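Side-chain contacts in glycoside hydrolase family 81 (Clostridium thermocellum, PDB 6FOP), which probably hydrolyses beta-1,3-glucans such as laminarin, as a family 81 glycoside hydrolase of the cellulosome, here deposited as a point mutant: residues 552-557 and 563-568; 420-425 and 578-583; 198-203 and 250-255. One frame throughout, in Å; residues are numbered along the deposited sequence. Where two conformers were deposited one is given.

Interaction 1. Residues 552-557 and 563-568; sequences ASMVWG and EIWWNG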
ATOM      1  N   ALA A 552       0.650   3.544 -15.290  1.00 13.83           N
ATOM      2  CA  ALA A 552       1.820   4.049 -14.573  1.00 14.09           C
ATOM      3  C   ALA A 552       2.473   2.874 -13.865  1.00 13.96           C
ATOM      4  O   ALA A 552       1.815   2.164 -13.100  1.00 14.55           O
ATOM      5  CB  ALA A 552       1.439   5.122 -13.554  1.00 15.07           C
ATOM      6  N   SER A 553       3.768   2.688 -14.095  1.00 13.26           N
ATOM      7  CA  SER A 553       4.519   1.612 -13.435  1.00 13.30           C
ATOM      8  C   SER A 553       5.030   1.968 -12.046  1.00 13.51           C
ATOM      9  O   SER A 553       5.236   1.062 -11.237  1.00 15.11           O
ATOM     10  CB  SER A 553       5.662   1.142 -14.337  1.00 15.17           C
ATOM     11  OG  SER A 553       6.423   2.223 -14.810  1.00 14.92           O
ATOM     12  N   MET A 554       5.260   3.262 -11.788  1.00 13.09           N
ATOM     13  CA  MET A 554       5.674   3.737 -10.467  1.00 14.03           C
ATOM     14  C   MET A 554       4.842   4.916 -10.020  1.00 14.07           C
ATOM     15  O   MET A 554       4.660   5.872 -10.766  1.00 15.42           O
ATOM     16  CB  MET A 554       7.162   4.086 -10.428  1.00 16.74           C
ATOM     17  CG  MET A 554       8.046   2.906 -10.626  1.00 17.91           C
ATOM     18  SD  MET A 554       9.801   3.080 -10.324  1.00 23.66           S
ATOM     19  CE  MET A 554       9.770   3.655  -8.681  1.00 20.56           C
ATOM     20  N   VAL A 555       4.363   4.809  -8.786  1.00 13.89           N
ATOM     21  CA  VAL A 555       3.602   5.860  -8.130  1.00 14.38           C
ATOM     22  C   VAL A 555       4.409   6.395  -6.958  1.00 14.21           C
ATOM     23  O   VAL A 555       4.840   5.623  -6.090  1.00 14.13           O
ATOM     24  CB  VAL A 555       2.232   5.307  -7.633  1.00 15.19           C
ATOM     25  CG1 VAL A 555       1.466   6.347  -6.794  1.00 16.33           C
ATOM     26  CG2 VAL A 555       1.423   4.804  -8.824  1.00 15.57           C
ATOM     27  N   TRP A 556       4.627   7.713  -6.979  1.00 13.49           N
ATOM     28  CA  TRP A 556       5.339   8.428  -5.940  1.00 14.37           C
ATOM     29  C   TRP A 556       4.413   9.420  -5.254  1.00 13.91           C
ATOM     30  O   TRP A 556       3.311   9.717  -5.729  1.00 13.84           O
ATOM     31  CB  TRP A 556       6.521   9.216  -6.525  1.00 14.25           C
ATOM     32  CG  TRP A 556       7.609   8.395  -7.150  1.00 13.55           C
ATOM     33  CD1 TRP A 556       7.590   7.758  -8.369  1.00 15.15           C
ATOM     34  CD2 TRP A 556       8.905   8.192  -6.616  1.00 14.02           C
ATOM     35  NE1 TRP A 556       8.792   7.150  -8.585  1.00 16.04           N
ATOM     36  CE2 TRP A 556       9.617   7.386  -7.529  1.00 15.35           C
ATOM     37  CE3 TRP A 556       9.520   8.576  -5.425  1.00 15.41           C
ATOM     38  CZ2 TRP A 556      10.918   6.965  -7.288  1.00 17.24           C
ATOM     39  CZ3 TRP A 556      10.814   8.152  -5.176  1.00 16.16           C
ATOM     40  CH2 TRP A 556      11.508   7.360  -6.111  1.00 16.78           C
ATOM     41  N   GLY A 557       4.860   9.959  -4.125  1.00 14.05           N
ATOM     42  CA  GLY A 557       4.168  11.109  -3.544  1.00 14.27           C
ATOM     43  C   GLY A 557       4.050  12.305  -4.477  1.00 13.30           C
ATOM     44  O   GLY A 557       3.000  12.980  -4.520  1.00 14.77           O
ATOM     45  N   GLU A 563       8.250   4.379 -15.832  1.00 15.41           N
ATOM     46  CA  GLU A 563       9.656   3.995 -15.660  1.00 17.44           C
ATOM     47  C   GLU A 563       9.763   2.894 -14.626  1.00 15.97           C
ATOM     48  O   GLU A 563       8.885   2.749 -13.771  1.00 15.99           O
ATOM     49  CB  GLU A 563      10.510   5.202 -15.238  1.00 19.37           C
ATOM     50  CG  GLU A 563      10.499   6.339 -16.229  1.00 22.91           C
ATOM     51  CD  GLU A 563      11.346   7.520 -15.808  1.00 27.70           C
ATOM     52  OE1 GLU A 563      11.241   7.960 -14.652  1.00 33.47           O
ATOM     53  OE2 GLU A 563      12.108   8.021 -16.652  1.00 34.31           O
ATOM     54  N   ILE A 564      10.878   2.162 -14.673  1.00 17.02           N
ATOM     55  CA  ILE A 564      11.216   1.165 -13.662  1.00 17.13           C
ATOM     56  C   ILE A 564      12.662   1.322 -13.252  1.00 17.73           C
ATOM     57  O   ILE A 564      13.393   2.133 -13.835  1.00 18.80           O
ATOM     58  CB  ILE A 564      10.902  -0.291 -14.128  1.00 18.23           C
ATOM     59  CG1 ILE A 564      11.684  -0.670 -15.408  1.00 18.57           C
ATOM     60  CG2 ILE A 564       9.406  -0.463 -14.309  1.00 17.94           C
ATOM     61  CD1 ILE A 564      11.547  -2.127 -15.822  1.00 19.59           C
ATOM     62  N   TRP A 565      13.094   0.541 -12.259  1.00 16.71           N
ATOM     63  CA  TRP A 565      14.426   0.759 -11.702  1.00 18.70           C
ATOM     64  C   TRP A 565      15.598   0.291 -12.523  1.00 19.23           C
ATOM     65  O   TRP A 565      16.743   0.622 -12.208  1.00 23.50           O
ATOM     66  CB  TRP A 565      14.525   0.175 -10.294  1.00 17.91           C
ATOM     67  CG  TRP A 565      13.793   0.888  -9.205  1.00 17.92           C
ATOM     68  CD1 TRP A 565      12.846   0.350  -8.373  1.00 19.26           C
ATOM     69  CD2 TRP A 565      14.000   2.236  -8.760  1.00 19.52           C
ATOM     70  NE1 TRP A 565      12.463   1.286  -7.427  1.00 19.70           N
ATOM     71  CE2 TRP A 565      13.146   2.451  -7.661  1.00 19.90           C
ATOM     72  CE3 TRP A 565      14.811   3.289  -9.202  1.00 20.91           C
ATOM     73  CZ2 TRP A 565      13.081   3.687  -6.984  1.00 20.64           C
ATOM     74  CZ3 TRP A 565      14.769   4.505  -8.529  1.00 23.05           C
ATOM     75  CH2 TRP A 565      13.898   4.700  -7.438  1.00 23.00           C
ATOM     76  N   TRP A 566      15.341  -0.502 -13.559  1.00 17.67           N
ATOM     77  CA  TRP A 566      16.392  -0.961 -14.462  1.00 18.08           C
ATOM     78  C   TRP A 566      16.008  -0.663 -15.901  1.00 17.48           C
ATOM     79  O   TRP A 566      14.864  -0.307 -16.193  1.00 18.42           O
ATOM     80  CB  TRP A 566      16.692  -2.439 -14.218  1.00 18.46           C
ATOM     81  CG  TRP A 566      15.654  -3.412 -14.702  1.00 18.56           C
ATOM     82  CD1 TRP A 566      15.648  -4.065 -15.888  1.00 19.05           C
ATOM     83  CD2 TRP A 566      14.483  -3.848 -14.005  1.00 18.96           C
ATOM     84  NE1 TRP A 566      14.554  -4.896 -15.983  1.00 18.55           N
ATOM     85  CE2 TRP A 566      13.826  -4.792 -14.835  1.00 18.46           C
ATOM     86  CE3 TRP A 566      13.947  -3.581 -12.735  1.00 21.07           C
ATOM     87  CZ2 TRP A 566      12.647  -5.428 -14.461  1.00 18.67           C
ATOM     88  CZ3 TRP A 566      12.757  -4.229 -12.361  1.00 21.52           C
ATOM     89  CH2 TRP A 566      12.142  -5.153 -13.217  1.00 20.26           C
ATOM     90  N   ASN A 567      16.962  -0.842 -16.807  1.00 17.94           N
ATOM     91  CA  ASN A 567      16.762  -0.545 -18.211  1.00 20.32           C
ATOM     92  C   ASN A 567      16.115  -1.744 -18.902  1.00 20.62           C
ATOM     93  O   ASN A 567      16.739  -2.451 -19.671  1.00 25.06           O
ATOM     94  CB  ASN A 567      18.090  -0.165 -18.857  1.00 23.36           C
ATOM     95  CG  ASN A 567      17.930   0.324 -20.280  1.00 27.55           C
ATOM     96  OD1 ASN A 567      16.834   0.666 -20.731  1.00 31.12           O
ATOM     97  ND2 ASN A 567      19.027   0.375 -20.990  1.00 30.28           N
ATOM     98  N   GLY A 568      14.845  -1.951 -18.604  1.00 18.86           N
ATOM     99  CA  GLY A 568      14.097  -3.089 -19.150  1.00 19.13           C
ATOM    100  C   GLY A 568      13.243  -2.679 -20.328  1.00 17.82           C
ATOM    101  O   GLY A 568      13.152  -1.491 -20.676  1.00 18.67           O
TER
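Met554 reaches from its strand across the backbone of Glu563 to the indole of Trp565. Its CB lies at the outer limit of contact with Glu563 O. CG comes closer, 3.3 Å from Glu563 O. SD passes the same carbonyl oxygen and stands 4.1 Å from Ile564 CA. It also lies over a face of Trp565, 4.3 Å from the centroid of the five-membered ring and 10° off the ring normal, a Met-aromatic contact. The chain then bends at chi3 (56°). The bend sets CE above the same indole but toward its rim, 3.7 Å from Trp565 CZ2.

Ser553 holds the backbone of 563-568 at Glu563. Its OG donates to Glu563 O at 2.7 Å, from above the carbonyl plane rather than along a lone pair. The rotamer of Ser553 turns the hydroxyl toward this oxygen. A weak bond also joins OG to Cys561 O. Strands 554-556 and 559-561 are interrupted here by a classic beta bulge, with Ser553 and Met554 together opposite Cys561. The contact thus joins one strand of this antiparallel hairpin to the loop that leaves the other strand toward helix 570-575.

Trp556 meets Trp565 from the opposite direction. Its CZ2 lies 3.7 Å from Trp565 CH2, which sits near the plane of the Trp556 ring, at the edge. The six-membered rings meet obliquely, with planes at 74°. Trp556 is further packed by Phe485, edge-to-face, and by a cation-pi contact with Lys559. Trp565, by contrast, is exposed overall, although Met554 lies against it.

Interaction 2. Residues 420-425 and 578-583; sequences YGYFLH and FLPITA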
ATOM      1  N   TYR A 420       8.598 -10.688   2.120  1.00 13.69           N
ATOM      2  CA  TYR A 420       7.963 -11.616   3.039  1.00 12.85           C
ATOM      3  C   TYR A 420       6.647 -12.171   2.498  1.00 13.38           C
ATOM      4  O   TYR A 420       6.224 -13.231   2.925  1.00 14.12           O
ATOM      5  CB  TYR A 420       7.776 -10.987   4.403  1.00 13.49           C
ATOM      6  CG  TYR A 420       9.051 -10.544   5.100  1.00 13.82           C
ATOM      7  CD1 TYR A 420      10.303 -10.847   4.628  1.00 15.14           C
ATOM      8  CD2 TYR A 420       8.969  -9.750   6.244  1.00 14.31           C
ATOM      9  CE1 TYR A 420      11.449 -10.407   5.256  1.00 15.82           C
ATOM     10  CE2 TYR A 420      10.091  -9.297   6.868  1.00 15.12           C
ATOM     11  CZ  TYR A 420      11.336  -9.602   6.373  1.00 15.46           C
ATOM     12  OH  TYR A 420      12.481  -9.161   6.965  1.00 18.72           O
ATOM     13  N   GLY A 421       6.001 -11.487   1.571  1.00 13.68           N
ATOM     14  CA  GLY A 421       4.782 -12.000   0.967  1.00 13.16           C
ATOM     15  C   GLY A 421       4.979 -13.390   0.359  1.00 13.38           C
ATOM     16  O   GLY A 421       4.099 -14.235   0.460  1.00 13.25           O
ATOM     17  N   TYR A 422       6.139 -13.606  -0.267  1.00 12.54           N
ATOM     18  CA  TYR A 422       6.446 -14.914  -0.834  1.00 12.04           C
ATOM     19  C   TYR A 422       6.593 -15.987   0.248  1.00 12.24           C
ATOM     20  O   TYR A 422       6.131 -17.126   0.071  1.00 13.28           O
ATOM     21  CB  TYR A 422       7.718 -14.846  -1.665  1.00 12.23           C
ATOM     22  CG  TYR A 422       7.599 -14.067  -2.950  1.00 12.91           C
ATOM     23  CD1 TYR A 422       6.866 -14.551  -4.026  1.00 13.30           C
ATOM     24  CD2 TYR A 422       8.262 -12.842  -3.129  1.00 12.25           C
ATOM     25  CE1 TYR A 422       6.787 -13.850  -5.214  1.00 13.46           C
ATOM     26  CE2 TYR A 422       8.181 -12.134  -4.333  1.00 13.48           C
ATOM     27  CZ  TYR A 422       7.428 -12.631  -5.375  1.00 12.68           C
ATOM     28  OH  TYR A 422       7.325 -11.953  -6.567  1.00 13.54           O
ATOM     29  N   PHE A 423       7.253 -15.649   1.356  1.00 12.63           N
ATOM     30  CA  PHE A 423       7.397 -16.582   2.485  1.00 12.37           C
ATOM     31  C   PHE A 423       6.020 -16.925   3.062  1.00 12.91           C
ATOM     32  O   PHE A 423       5.726 -18.090   3.374  1.00 13.48           O
ATOM     33  CB  PHE A 423       8.277 -15.990   3.614  1.00 13.50           C
ATOM     34  CG  PHE A 423       9.753 -15.976   3.333  1.00 13.96           C
ATOM     35  CD1 PHE A 423      10.305 -15.138   2.365  1.00 13.89           C
ATOM     36  CD2 PHE A 423      10.613 -16.781   4.058  1.00 16.41           C
ATOM     37  CE1 PHE A 423      11.667 -15.133   2.108  1.00 15.26           C
ATOM     38  CE2 PHE A 423      11.978 -16.776   3.820  1.00 16.71           C
ATOM     39  CZ  PHE A 423      12.512 -15.965   2.817  1.00 16.13           C
ATOM     40  N   LEU A 424       5.164 -15.909   3.183  1.00 12.90           N
ATOM     41  CA  LEU A 424       3.829 -16.096   3.700  1.00 13.45           C
ATOM     42  C   LEU A 424       2.973 -16.948   2.778  1.00 13.27           C
ATOM     43  O   LEU A 424       2.166 -17.749   3.242  1.00 13.50           O
ATOM     44  CB  LEU A 424       3.167 -14.738   3.962  1.00 13.98           C
ATOM     45  CG  LEU A 424       3.827 -13.896   5.060  1.00 14.48           C
ATOM     46  CD1 LEU A 424       3.153 -12.525   5.093  1.00 15.57           C
ATOM     47  CD2 LEU A 424       3.785 -14.588   6.406  1.00 15.54           C
ATOM     48  N   HIS A 425       3.152 -16.780   1.471  1.00 12.78           N
ATOM     49  CA  HIS A 425       2.417 -17.590   0.508  1.00 12.60           C
ATOM     50  C   HIS A 425       2.760 -19.091   0.707  1.00 11.99           C
ATOM     51  O   HIS A 425       1.871 -19.938   0.817  1.00 13.15           O
ATOM     52  CB  HIS A 425       2.622 -17.134  -0.921  1.00 12.76           C
ATOM     53  CG  HIS A 425       1.722 -17.827  -1.887  1.00 12.83           C
ATOM     54  ND1 HIS A 425       1.923 -17.778  -3.241  1.00 12.63           N
ATOM     55  CD2 HIS A 425       0.596 -18.566  -1.701  1.00 13.52           C
ATOM     56  CE1 HIS A 425       0.969 -18.466  -3.848  1.00 14.06           C
ATOM     57  NE2 HIS A 425       0.167 -18.971  -2.940  1.00 13.41           N
ATOM     58  N   PHE A 578       1.985  -6.963 -12.784  1.00 12.87           N
ATOM     59  CA  PHE A 578       1.239  -8.215 -12.860  1.00 12.45           C
ATOM     60  C   PHE A 578       1.837  -9.275 -11.946  1.00 12.24           C
ATOM     61  O   PHE A 578       1.095  -9.974 -11.232  1.00 12.90           O
ATOM     62  CB  PHE A 578       1.206  -8.771 -14.298  1.00 12.52           C
ATOM     63  CG  PHE A 578       0.809  -7.772 -15.376  1.00 13.01           C
ATOM     64  CD1 PHE A 578       0.009  -6.672 -15.126  1.00 13.29           C
ATOM     65  CD2 PHE A 578       1.235  -7.972 -16.677  1.00 13.73           C
ATOM     66  CE1 PHE A 578      -0.304  -5.782 -16.136  1.00 13.35           C
ATOM     67  CE2 PHE A 578       0.935  -7.081 -17.692  1.00 14.67           C
ATOM     68  CZ  PHE A 578       0.144  -5.976 -17.422  1.00 13.95           C
ATOM     69  N   LEU A 579       3.158  -9.437 -11.979  1.00 12.58           N
ATOM     70  CA  LEU A 579       3.770 -10.570 -11.282  1.00 13.18           C
ATOM     71  C   LEU A 579       3.917 -10.289  -9.777  1.00 12.36           C
ATOM     72  O   LEU A 579       4.121  -9.129  -9.357  1.00 13.27           O
ATOM     73  CB  LEU A 579       5.084 -10.957 -11.954  1.00 14.62           C
ATOM     74  CG  LEU A 579       6.315 -10.108 -11.678  1.00 15.73           C
ATOM     75  CD1 LEU A 579       7.002 -10.502 -10.359  1.00 16.18           C
ATOM     76  CD2 LEU A 579       7.294 -10.259 -12.840  1.00 17.85           C
ATOM     77  N   PRO A 580       3.853 -11.317  -8.934  1.00 12.15           N
ATOM     78  CA  PRO A 580       3.558 -12.696  -9.310  1.00 12.06           C
ATOM     79  C   PRO A 580       2.070 -12.881  -9.593  1.00 12.13           C
ATOM     80  O   PRO A 580       1.219 -12.382  -8.867  1.00 13.91           O
ATOM     81  CB  PRO A 580       3.973 -13.487  -8.075  1.00 12.74           C
ATOM     82  CG  PRO A 580       3.699 -12.535  -6.946  1.00 12.67           C
ATOM     83  CD  PRO A 580       4.000 -11.160  -7.478  1.00 13.91           C
ATOM     84  N   ILE A 581       1.771 -13.644 -10.633  0.50 12.20           N
ATOM     85  CA  ILE A 581       0.389 -13.972 -10.941  0.50 12.44           C
ATOM     86  C   ILE A 581      -0.003 -15.195 -10.111  0.50 13.20           C
ATOM     87  O   ILE A 581       0.555 -16.268 -10.296  0.50 14.06           O
ATOM     88  CB  ILE A 581       0.178 -14.143 -12.467  0.50 12.98           C
ATOM     89  CG1 ILE A 581       0.551 -12.832 -13.206  0.50 13.09           C
ATOM     90  CG2 ILE A 581      -1.261 -14.496 -12.767  0.50 13.64           C
ATOM     91  CD1 ILE A 581       0.457 -12.915 -14.718  0.50 13.03           C
ATOM     92  N   THR A 582      -0.960 -15.019  -9.193  1.00 13.42           N
ATOM     93  CA  THR A 582      -1.468 -16.092  -8.339  1.00 13.17           C
ATOM     94  C   THR A 582      -2.967 -16.212  -8.601  1.00 13.26           C
ATOM     95  O   THR A 582      -3.548 -15.421  -9.348  1.00 13.05           O
ATOM     96  CB  THR A 582      -1.229 -15.845  -6.832  1.00 14.99           C
ATOM     97  OG1 THR A 582      -2.191 -14.920  -6.310  1.00 14.29           O
ATOM     98  CG2 THR A 582       0.206 -15.362  -6.550  1.00 16.15           C
ATOM     99  N   ALA A 583      -3.619 -17.145  -7.926  1.00 13.92           N
ATOM    100  CA  ALA A 583      -5.073 -17.246  -8.057  1.00 14.15           C
ATOM    101  C   ALA A 583      -5.829 -16.153  -7.306  1.00 15.88           C
ATOM    102  O   ALA A 583      -7.054 -16.201  -7.219  1.00 21.66           O
ATOM    103  CB  ALA A 583      -5.538 -18.629  -7.618  1.00 14.60           C
TER
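Tyr422 and Pro580 approach from opposite directions and carry most of this contact between helix 416-433 and the loop 578-583. Both belong to the family 81 C-terminal domain, of the six-hairpin clan. The tyrosine CG lies beside the backbone N, anti to the carbonyl carbon (chi1 -70°). From there the ring extends toward the loop, and its outer end meets the proline. Tyr422 OH is 3.5 Å from Pro580 CD. Ring atom CE1 of Tyr422 is 3.8 Å from Pro580 CG. The approach is oblique to the aromatic ring. The peptide bond before Pro580 is cis. Leu579 adds a lighter touch, with its CD1 4.1 Å from Tyr422 OH.

Three residues further on, nearly a helical turn, His425 takes a different conformation. Its CG is anti to the backbone N (chi1 -172°), and the imidazole is directed at Thr582. The methyl of Thr582 comes to meet it, with CG2 4.2 Å from His425 CE1. Thr582 OG1 instead accepts a bond from Ala584 N, within the loop.

Helix 494-511 packs beside both segments. Its Asn499 touches Tyr422, Pro580 and Thr582, and its Glu496 is hydrogen-bonded to Tyr422 OH. His425 NE2 is paired with Gln429 on its own helix. No hydrogen bond crosses between the two segments. Their buried contact therefore rests on van der Waals packing, while Tyr422 OH, His425 NE2 and Thr582 OG1 are satisfied by other residues.

Interaction 3. Residues 198-203 and 250-255; sequences KNYFSI and SVKEGT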
ATOM      1  N   LYS A 198      -2.316  32.416  24.209  0.58 15.00           N
ATOM      2  CA  LYS A 198      -2.826  31.679  23.056  0.58 15.67           C
ATOM      3  C   LYS A 198      -1.695  31.473  22.098  0.58 15.72           C
ATOM      4  O   LYS A 198      -0.975  32.410  21.731  0.58 16.10           O
ATOM      5  CB  LYS A 198      -3.909  32.470  22.370  0.58 16.93           C
ATOM      6  CG  LYS A 198      -4.999  32.920  23.301  0.58 17.63           C
ATOM      7  CD  LYS A 198      -6.145  33.464  22.471  0.58 17.62           C
ATOM      8  CE  LYS A 198      -7.059  34.221  23.384  0.58 18.02           C
ATOM      9  NZ  LYS A 198      -8.246  34.750  22.678  0.58 14.88           N
ATOM     10  N   ASN A 199      -1.496  30.221  21.728  1.00 15.27           N
ATOM     11  CA  ASN A 199      -0.297  29.873  20.983  1.00 16.18           C
ATOM     12  C   ASN A 199      -0.548  28.872  19.858  1.00 15.30           C
ATOM     13  O   ASN A 199       0.394  28.324  19.300  1.00 16.87           O
ATOM     14  CB  ASN A 199       0.780  29.338  21.927  1.00 18.35           C
ATOM     15  CG  ASN A 199       1.201  30.328  22.961  1.00 20.85           C
ATOM     16  OD1 ASN A 199       2.065  31.162  22.702  1.00 29.70           O
ATOM     17  ND2 ASN A 199       0.594  30.278  24.113  1.00 18.44           N
ATOM     18  N   TYR A 200      -1.817  28.720  19.509  1.00 13.66           N
ATOM     19  CA  TYR A 200      -2.220  27.870  18.383  1.00 14.00           C
ATOM     20  C   TYR A 200      -2.367  28.701  17.110  1.00 14.51           C
ATOM     21  O   TYR A 200      -2.630  29.915  17.150  1.00 14.87           O
ATOM     22  CB  TYR A 200      -3.524  27.137  18.726  1.00 14.69           C
ATOM     23  CG  TYR A 200      -4.650  28.036  19.163  1.00 13.79           C
ATOM     24  CD1 TYR A 200      -4.818  28.369  20.514  1.00 13.69           C
ATOM     25  CD2 TYR A 200      -5.549  28.558  18.262  1.00 14.74           C
ATOM     26  CE1 TYR A 200      -5.835  29.198  20.919  1.00 14.79           C
ATOM     27  CE2 TYR A 200      -6.573  29.403  18.672  1.00 14.63           C
ATOM     28  CZ  TYR A 200      -6.719  29.706  20.009  1.00 14.14           C
ATOM     29  OH  TYR A 200      -7.699  30.575  20.458  1.00 16.52           O
ATOM     30  N   PHE A 201      -2.194  28.056  15.956  1.00 13.96           N
ATOM     31  CA  PHE A 201      -2.160  28.777  14.655  1.00 13.94           C
ATOM     32  C   PHE A 201      -2.401  27.717  13.595  1.00 14.66           C
ATOM     33  O   PHE A 201      -1.807  26.644  13.679  1.00 14.79           O
ATOM     34  CB  PHE A 201      -0.794  29.428  14.462  1.00 15.19           C
ATOM     35  CG  PHE A 201      -0.651  30.221  13.204  1.00 16.54           C
ATOM     36  CD1 PHE A 201      -1.063  31.552  13.169  1.00 18.04           C
ATOM     37  CD2 PHE A 201      -0.134  29.651  12.054  1.00 17.59           C
ATOM     38  CE1 PHE A 201      -0.939  32.294  12.035  1.00 19.73           C
ATOM     39  CE2 PHE A 201      -0.011  30.408  10.886  1.00 19.39           C
ATOM     40  CZ  PHE A 201      -0.429  31.729  10.884  1.00 20.66           C
ATOM     41  N   SER A 202      -3.280  27.985  12.630  1.00 13.96           N
ATOM     42  CA  SER A 202      -3.483  27.010  11.540  1.00 13.73           C
ATOM     43  C   SER A 202      -3.528  27.696  10.200  1.00 13.57           C
ATOM     44  O   SER A 202      -3.706  28.917  10.120  1.00 14.73           O
ATOM     45  CB  SER A 202      -4.745  26.174  11.764  1.00 14.06           C
ATOM     46  OG  SER A 202      -5.898  26.980  11.730  1.00 14.82           O
ATOM     47  N   ILE A 203      -3.391  26.907   9.147  1.00 14.00           N
ATOM     48  CA  ILE A 203      -3.493  27.392   7.766  1.00 14.84           C
ATOM     49  C   ILE A 203      -4.378  26.402   7.021  1.00 14.45           C
ATOM     50  O   ILE A 203      -4.517  25.236   7.465  1.00 14.06           O
ATOM     51  CB  ILE A 203      -2.126  27.551   7.088  1.00 15.73           C
ATOM     52  CG1 ILE A 203      -1.436  26.207   6.814  1.00 15.52           C
ATOM     53  CG2 ILE A 203      -1.225  28.442   7.933  1.00 16.34           C
ATOM     54  CD1 ILE A 203      -1.828  25.503   5.522  1.00 16.09           C
ATOM     55  N   SER A 250      -9.509  18.571  18.709  1.00 15.57           N
ATOM     56  CA  SER A 250      -9.471  19.342  19.929  0.61 16.20           C
ATOM     57  C   SER A 250      -9.789  20.793  19.534  1.00 16.43           C
ATOM     58  O   SER A 250      -9.110  21.403  18.699  1.00 16.58           O
ATOM     59  CB  SER A 250      -8.109  19.135  20.591  0.61 18.14           C
ATOM     60  OG  SER A 250      -7.921  17.725  20.853  0.61 20.44           O
ATOM     61  N   VAL A 251     -10.862  21.320  20.111  1.00 14.93           N
ATOM     62  CA  VAL A 251     -11.356  22.636  19.732  1.00 14.58           C
ATOM     63  C   VAL A 251     -10.608  23.723  20.508  1.00 14.20           C
ATOM     64  O   VAL A 251     -10.747  23.853  21.734  1.00 16.10           O
ATOM     65  CB  VAL A 251     -12.861  22.749  19.992  1.00 16.09           C
ATOM     66  CG1 VAL A 251     -13.359  24.126  19.554  1.00 16.17           C
ATOM     67  CG2 VAL A 251     -13.635  21.638  19.281  1.00 17.34           C
ATOM     68  N   LYS A 252      -9.830  24.518  19.788  1.00 14.72           N
ATOM     69  CA  LYS A 252      -8.992  25.563  20.400  1.00 15.77           C
ATOM     70  C   LYS A 252      -9.762  26.846  20.727  1.00 15.99           C
ATOM     71  O   LYS A 252      -9.388  27.567  21.648  1.00 17.89           O
ATOM     72  CB  LYS A 252      -7.778  25.878  19.543  1.00 16.13           C
ATOM     73  CG  LYS A 252      -6.911  24.662  19.233  1.00 16.68           C
ATOM     74  CD  LYS A 252      -6.353  24.015  20.502  1.00 17.83           C
ATOM     75  CE  LYS A 252      -5.591  22.750  20.212  1.00 17.96           C
ATOM     76  NZ  LYS A 252      -5.266  22.091  21.504  1.00 19.51           N
ATOM     77  N   GLU A 253     -10.816  27.128  19.988  1.00 15.35           N
ATOM     78  CA  GLU A 253     -11.734  28.242  20.294  1.00 16.34           C
ATOM     79  C   GLU A 253     -12.978  28.051  19.464  1.00 16.88           C
ATOM     80  O   GLU A 253     -12.971  27.269  18.506  1.00 16.39           O
ATOM     81  CB  GLU A 253     -11.116  29.610  20.036  1.00 17.09           C
ATOM     82  CG  GLU A 253     -10.693  29.835  18.600  1.00 16.59           C
ATOM     83  CD  GLU A 253     -10.363  31.311  18.358  1.00 17.36           C
ATOM     84  OE1 GLU A 253      -9.250  31.757  18.769  1.00 17.08           O
ATOM     85  OE2 GLU A 253     -11.199  31.984  17.720  1.00 19.95           O
ATOM     86  N   GLY A 254     -14.027  28.777  19.805  1.00 17.83           N
ATOM     87  CA  GLY A 254     -15.269  28.821  19.063  1.00 19.54           C
ATOM     88  C   GLY A 254     -16.220  27.699  19.417  1.00 20.50           C
ATOM     89  O   GLY A 254     -15.887  26.812  20.179  1.00 22.55           O
ATOM     90  N   THR A 255     -17.409  27.744  18.814  1.00 22.67           N
ATOM     91  CA  THR A 255     -18.472  26.816  19.107  1.00 25.05           C
ATOM     92  C   THR A 255     -18.723  25.817  17.980  1.00 24.73           C
ATOM     93  O   THR A 255     -19.644  25.029  18.079  1.00 28.71           O
ATOM     94  CB  THR A 255     -19.769  27.582  19.417  1.00 28.28           C
ATOM     95  OG1 THR A 255     -20.035  28.488  18.338  1.00 33.08           O
ATOM     96  CG2 THR A 255     -19.615  28.386  20.730  1.00 31.19           C
TER
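The backbones come closest at Tyr200 and Lys252, whose CA atoms are 7.4 Å apart, where the start of strand 200-206 passes the turn that follows strand 240-251. The Tyr200 ring bridges the gap and meets Lys252 and Glu253 in different ways.

Lys252 lies over one ring face. Its CB is 3.6 Å from the ring centroid and 8° off the normal, almost exactly above the centre. This is a CH-pi contact. The lysine side chain runs antiparallel to that of the tyrosine. CG of Lys252 still touches the ring, 4.1 Å from Tyr200 CG, but the lysine then bends at chi2 (-61°) and turns off from the ring.

Glu253 meets the ring at its edge. Tyr200 OH donates to Glu253 OE1 at 2.6 Å, and OE1 lies in the plane of the ring. The acceptor is the anti lone pair of OE1, the one turned away from the other carboxylate oxygen. Ring and carboxylate planes are 80° apart, nearly perpendicular. The carboxylate has further partners: OE1 also accepts from Ser178 N, and OE2 accepts from Gln161 NE2. These three bonds fix its rotation, with both oxygens engaged.

Pro177, Tyr222 and Phe224 pack around the tyrosine. This is surface packing between two antiparallel sheets of the beta-rich part of the chain. A strand of the eight-stranded sheet meets the turn just after the central strand of the three-stranded sheet, through one tyrosine held at face and edge.

How the interactions relate
Interaction 3 comes first along the chain and closes before the other two open. Interaction 2 then begins on helix 416-433 and returns at 578-583, and both segments of interaction 1 lie between these two ends. Interactions 1 and 2 belong to the family 81 C-terminal domain range. Their centres are 20 Å apart and their nearest atoms about 7 Å, so they are close without touching. Helix 570-575 lies between 563-568 and 578-583 in sequence. Interaction 3 has its centre 42 Å from interaction 1 and 48 Å from interaction 2. Interactions 1 and 2 thus tie together parts of the C-terminal domain, while interaction 3 is separate surface packing between beta-sheets earlier in the chain.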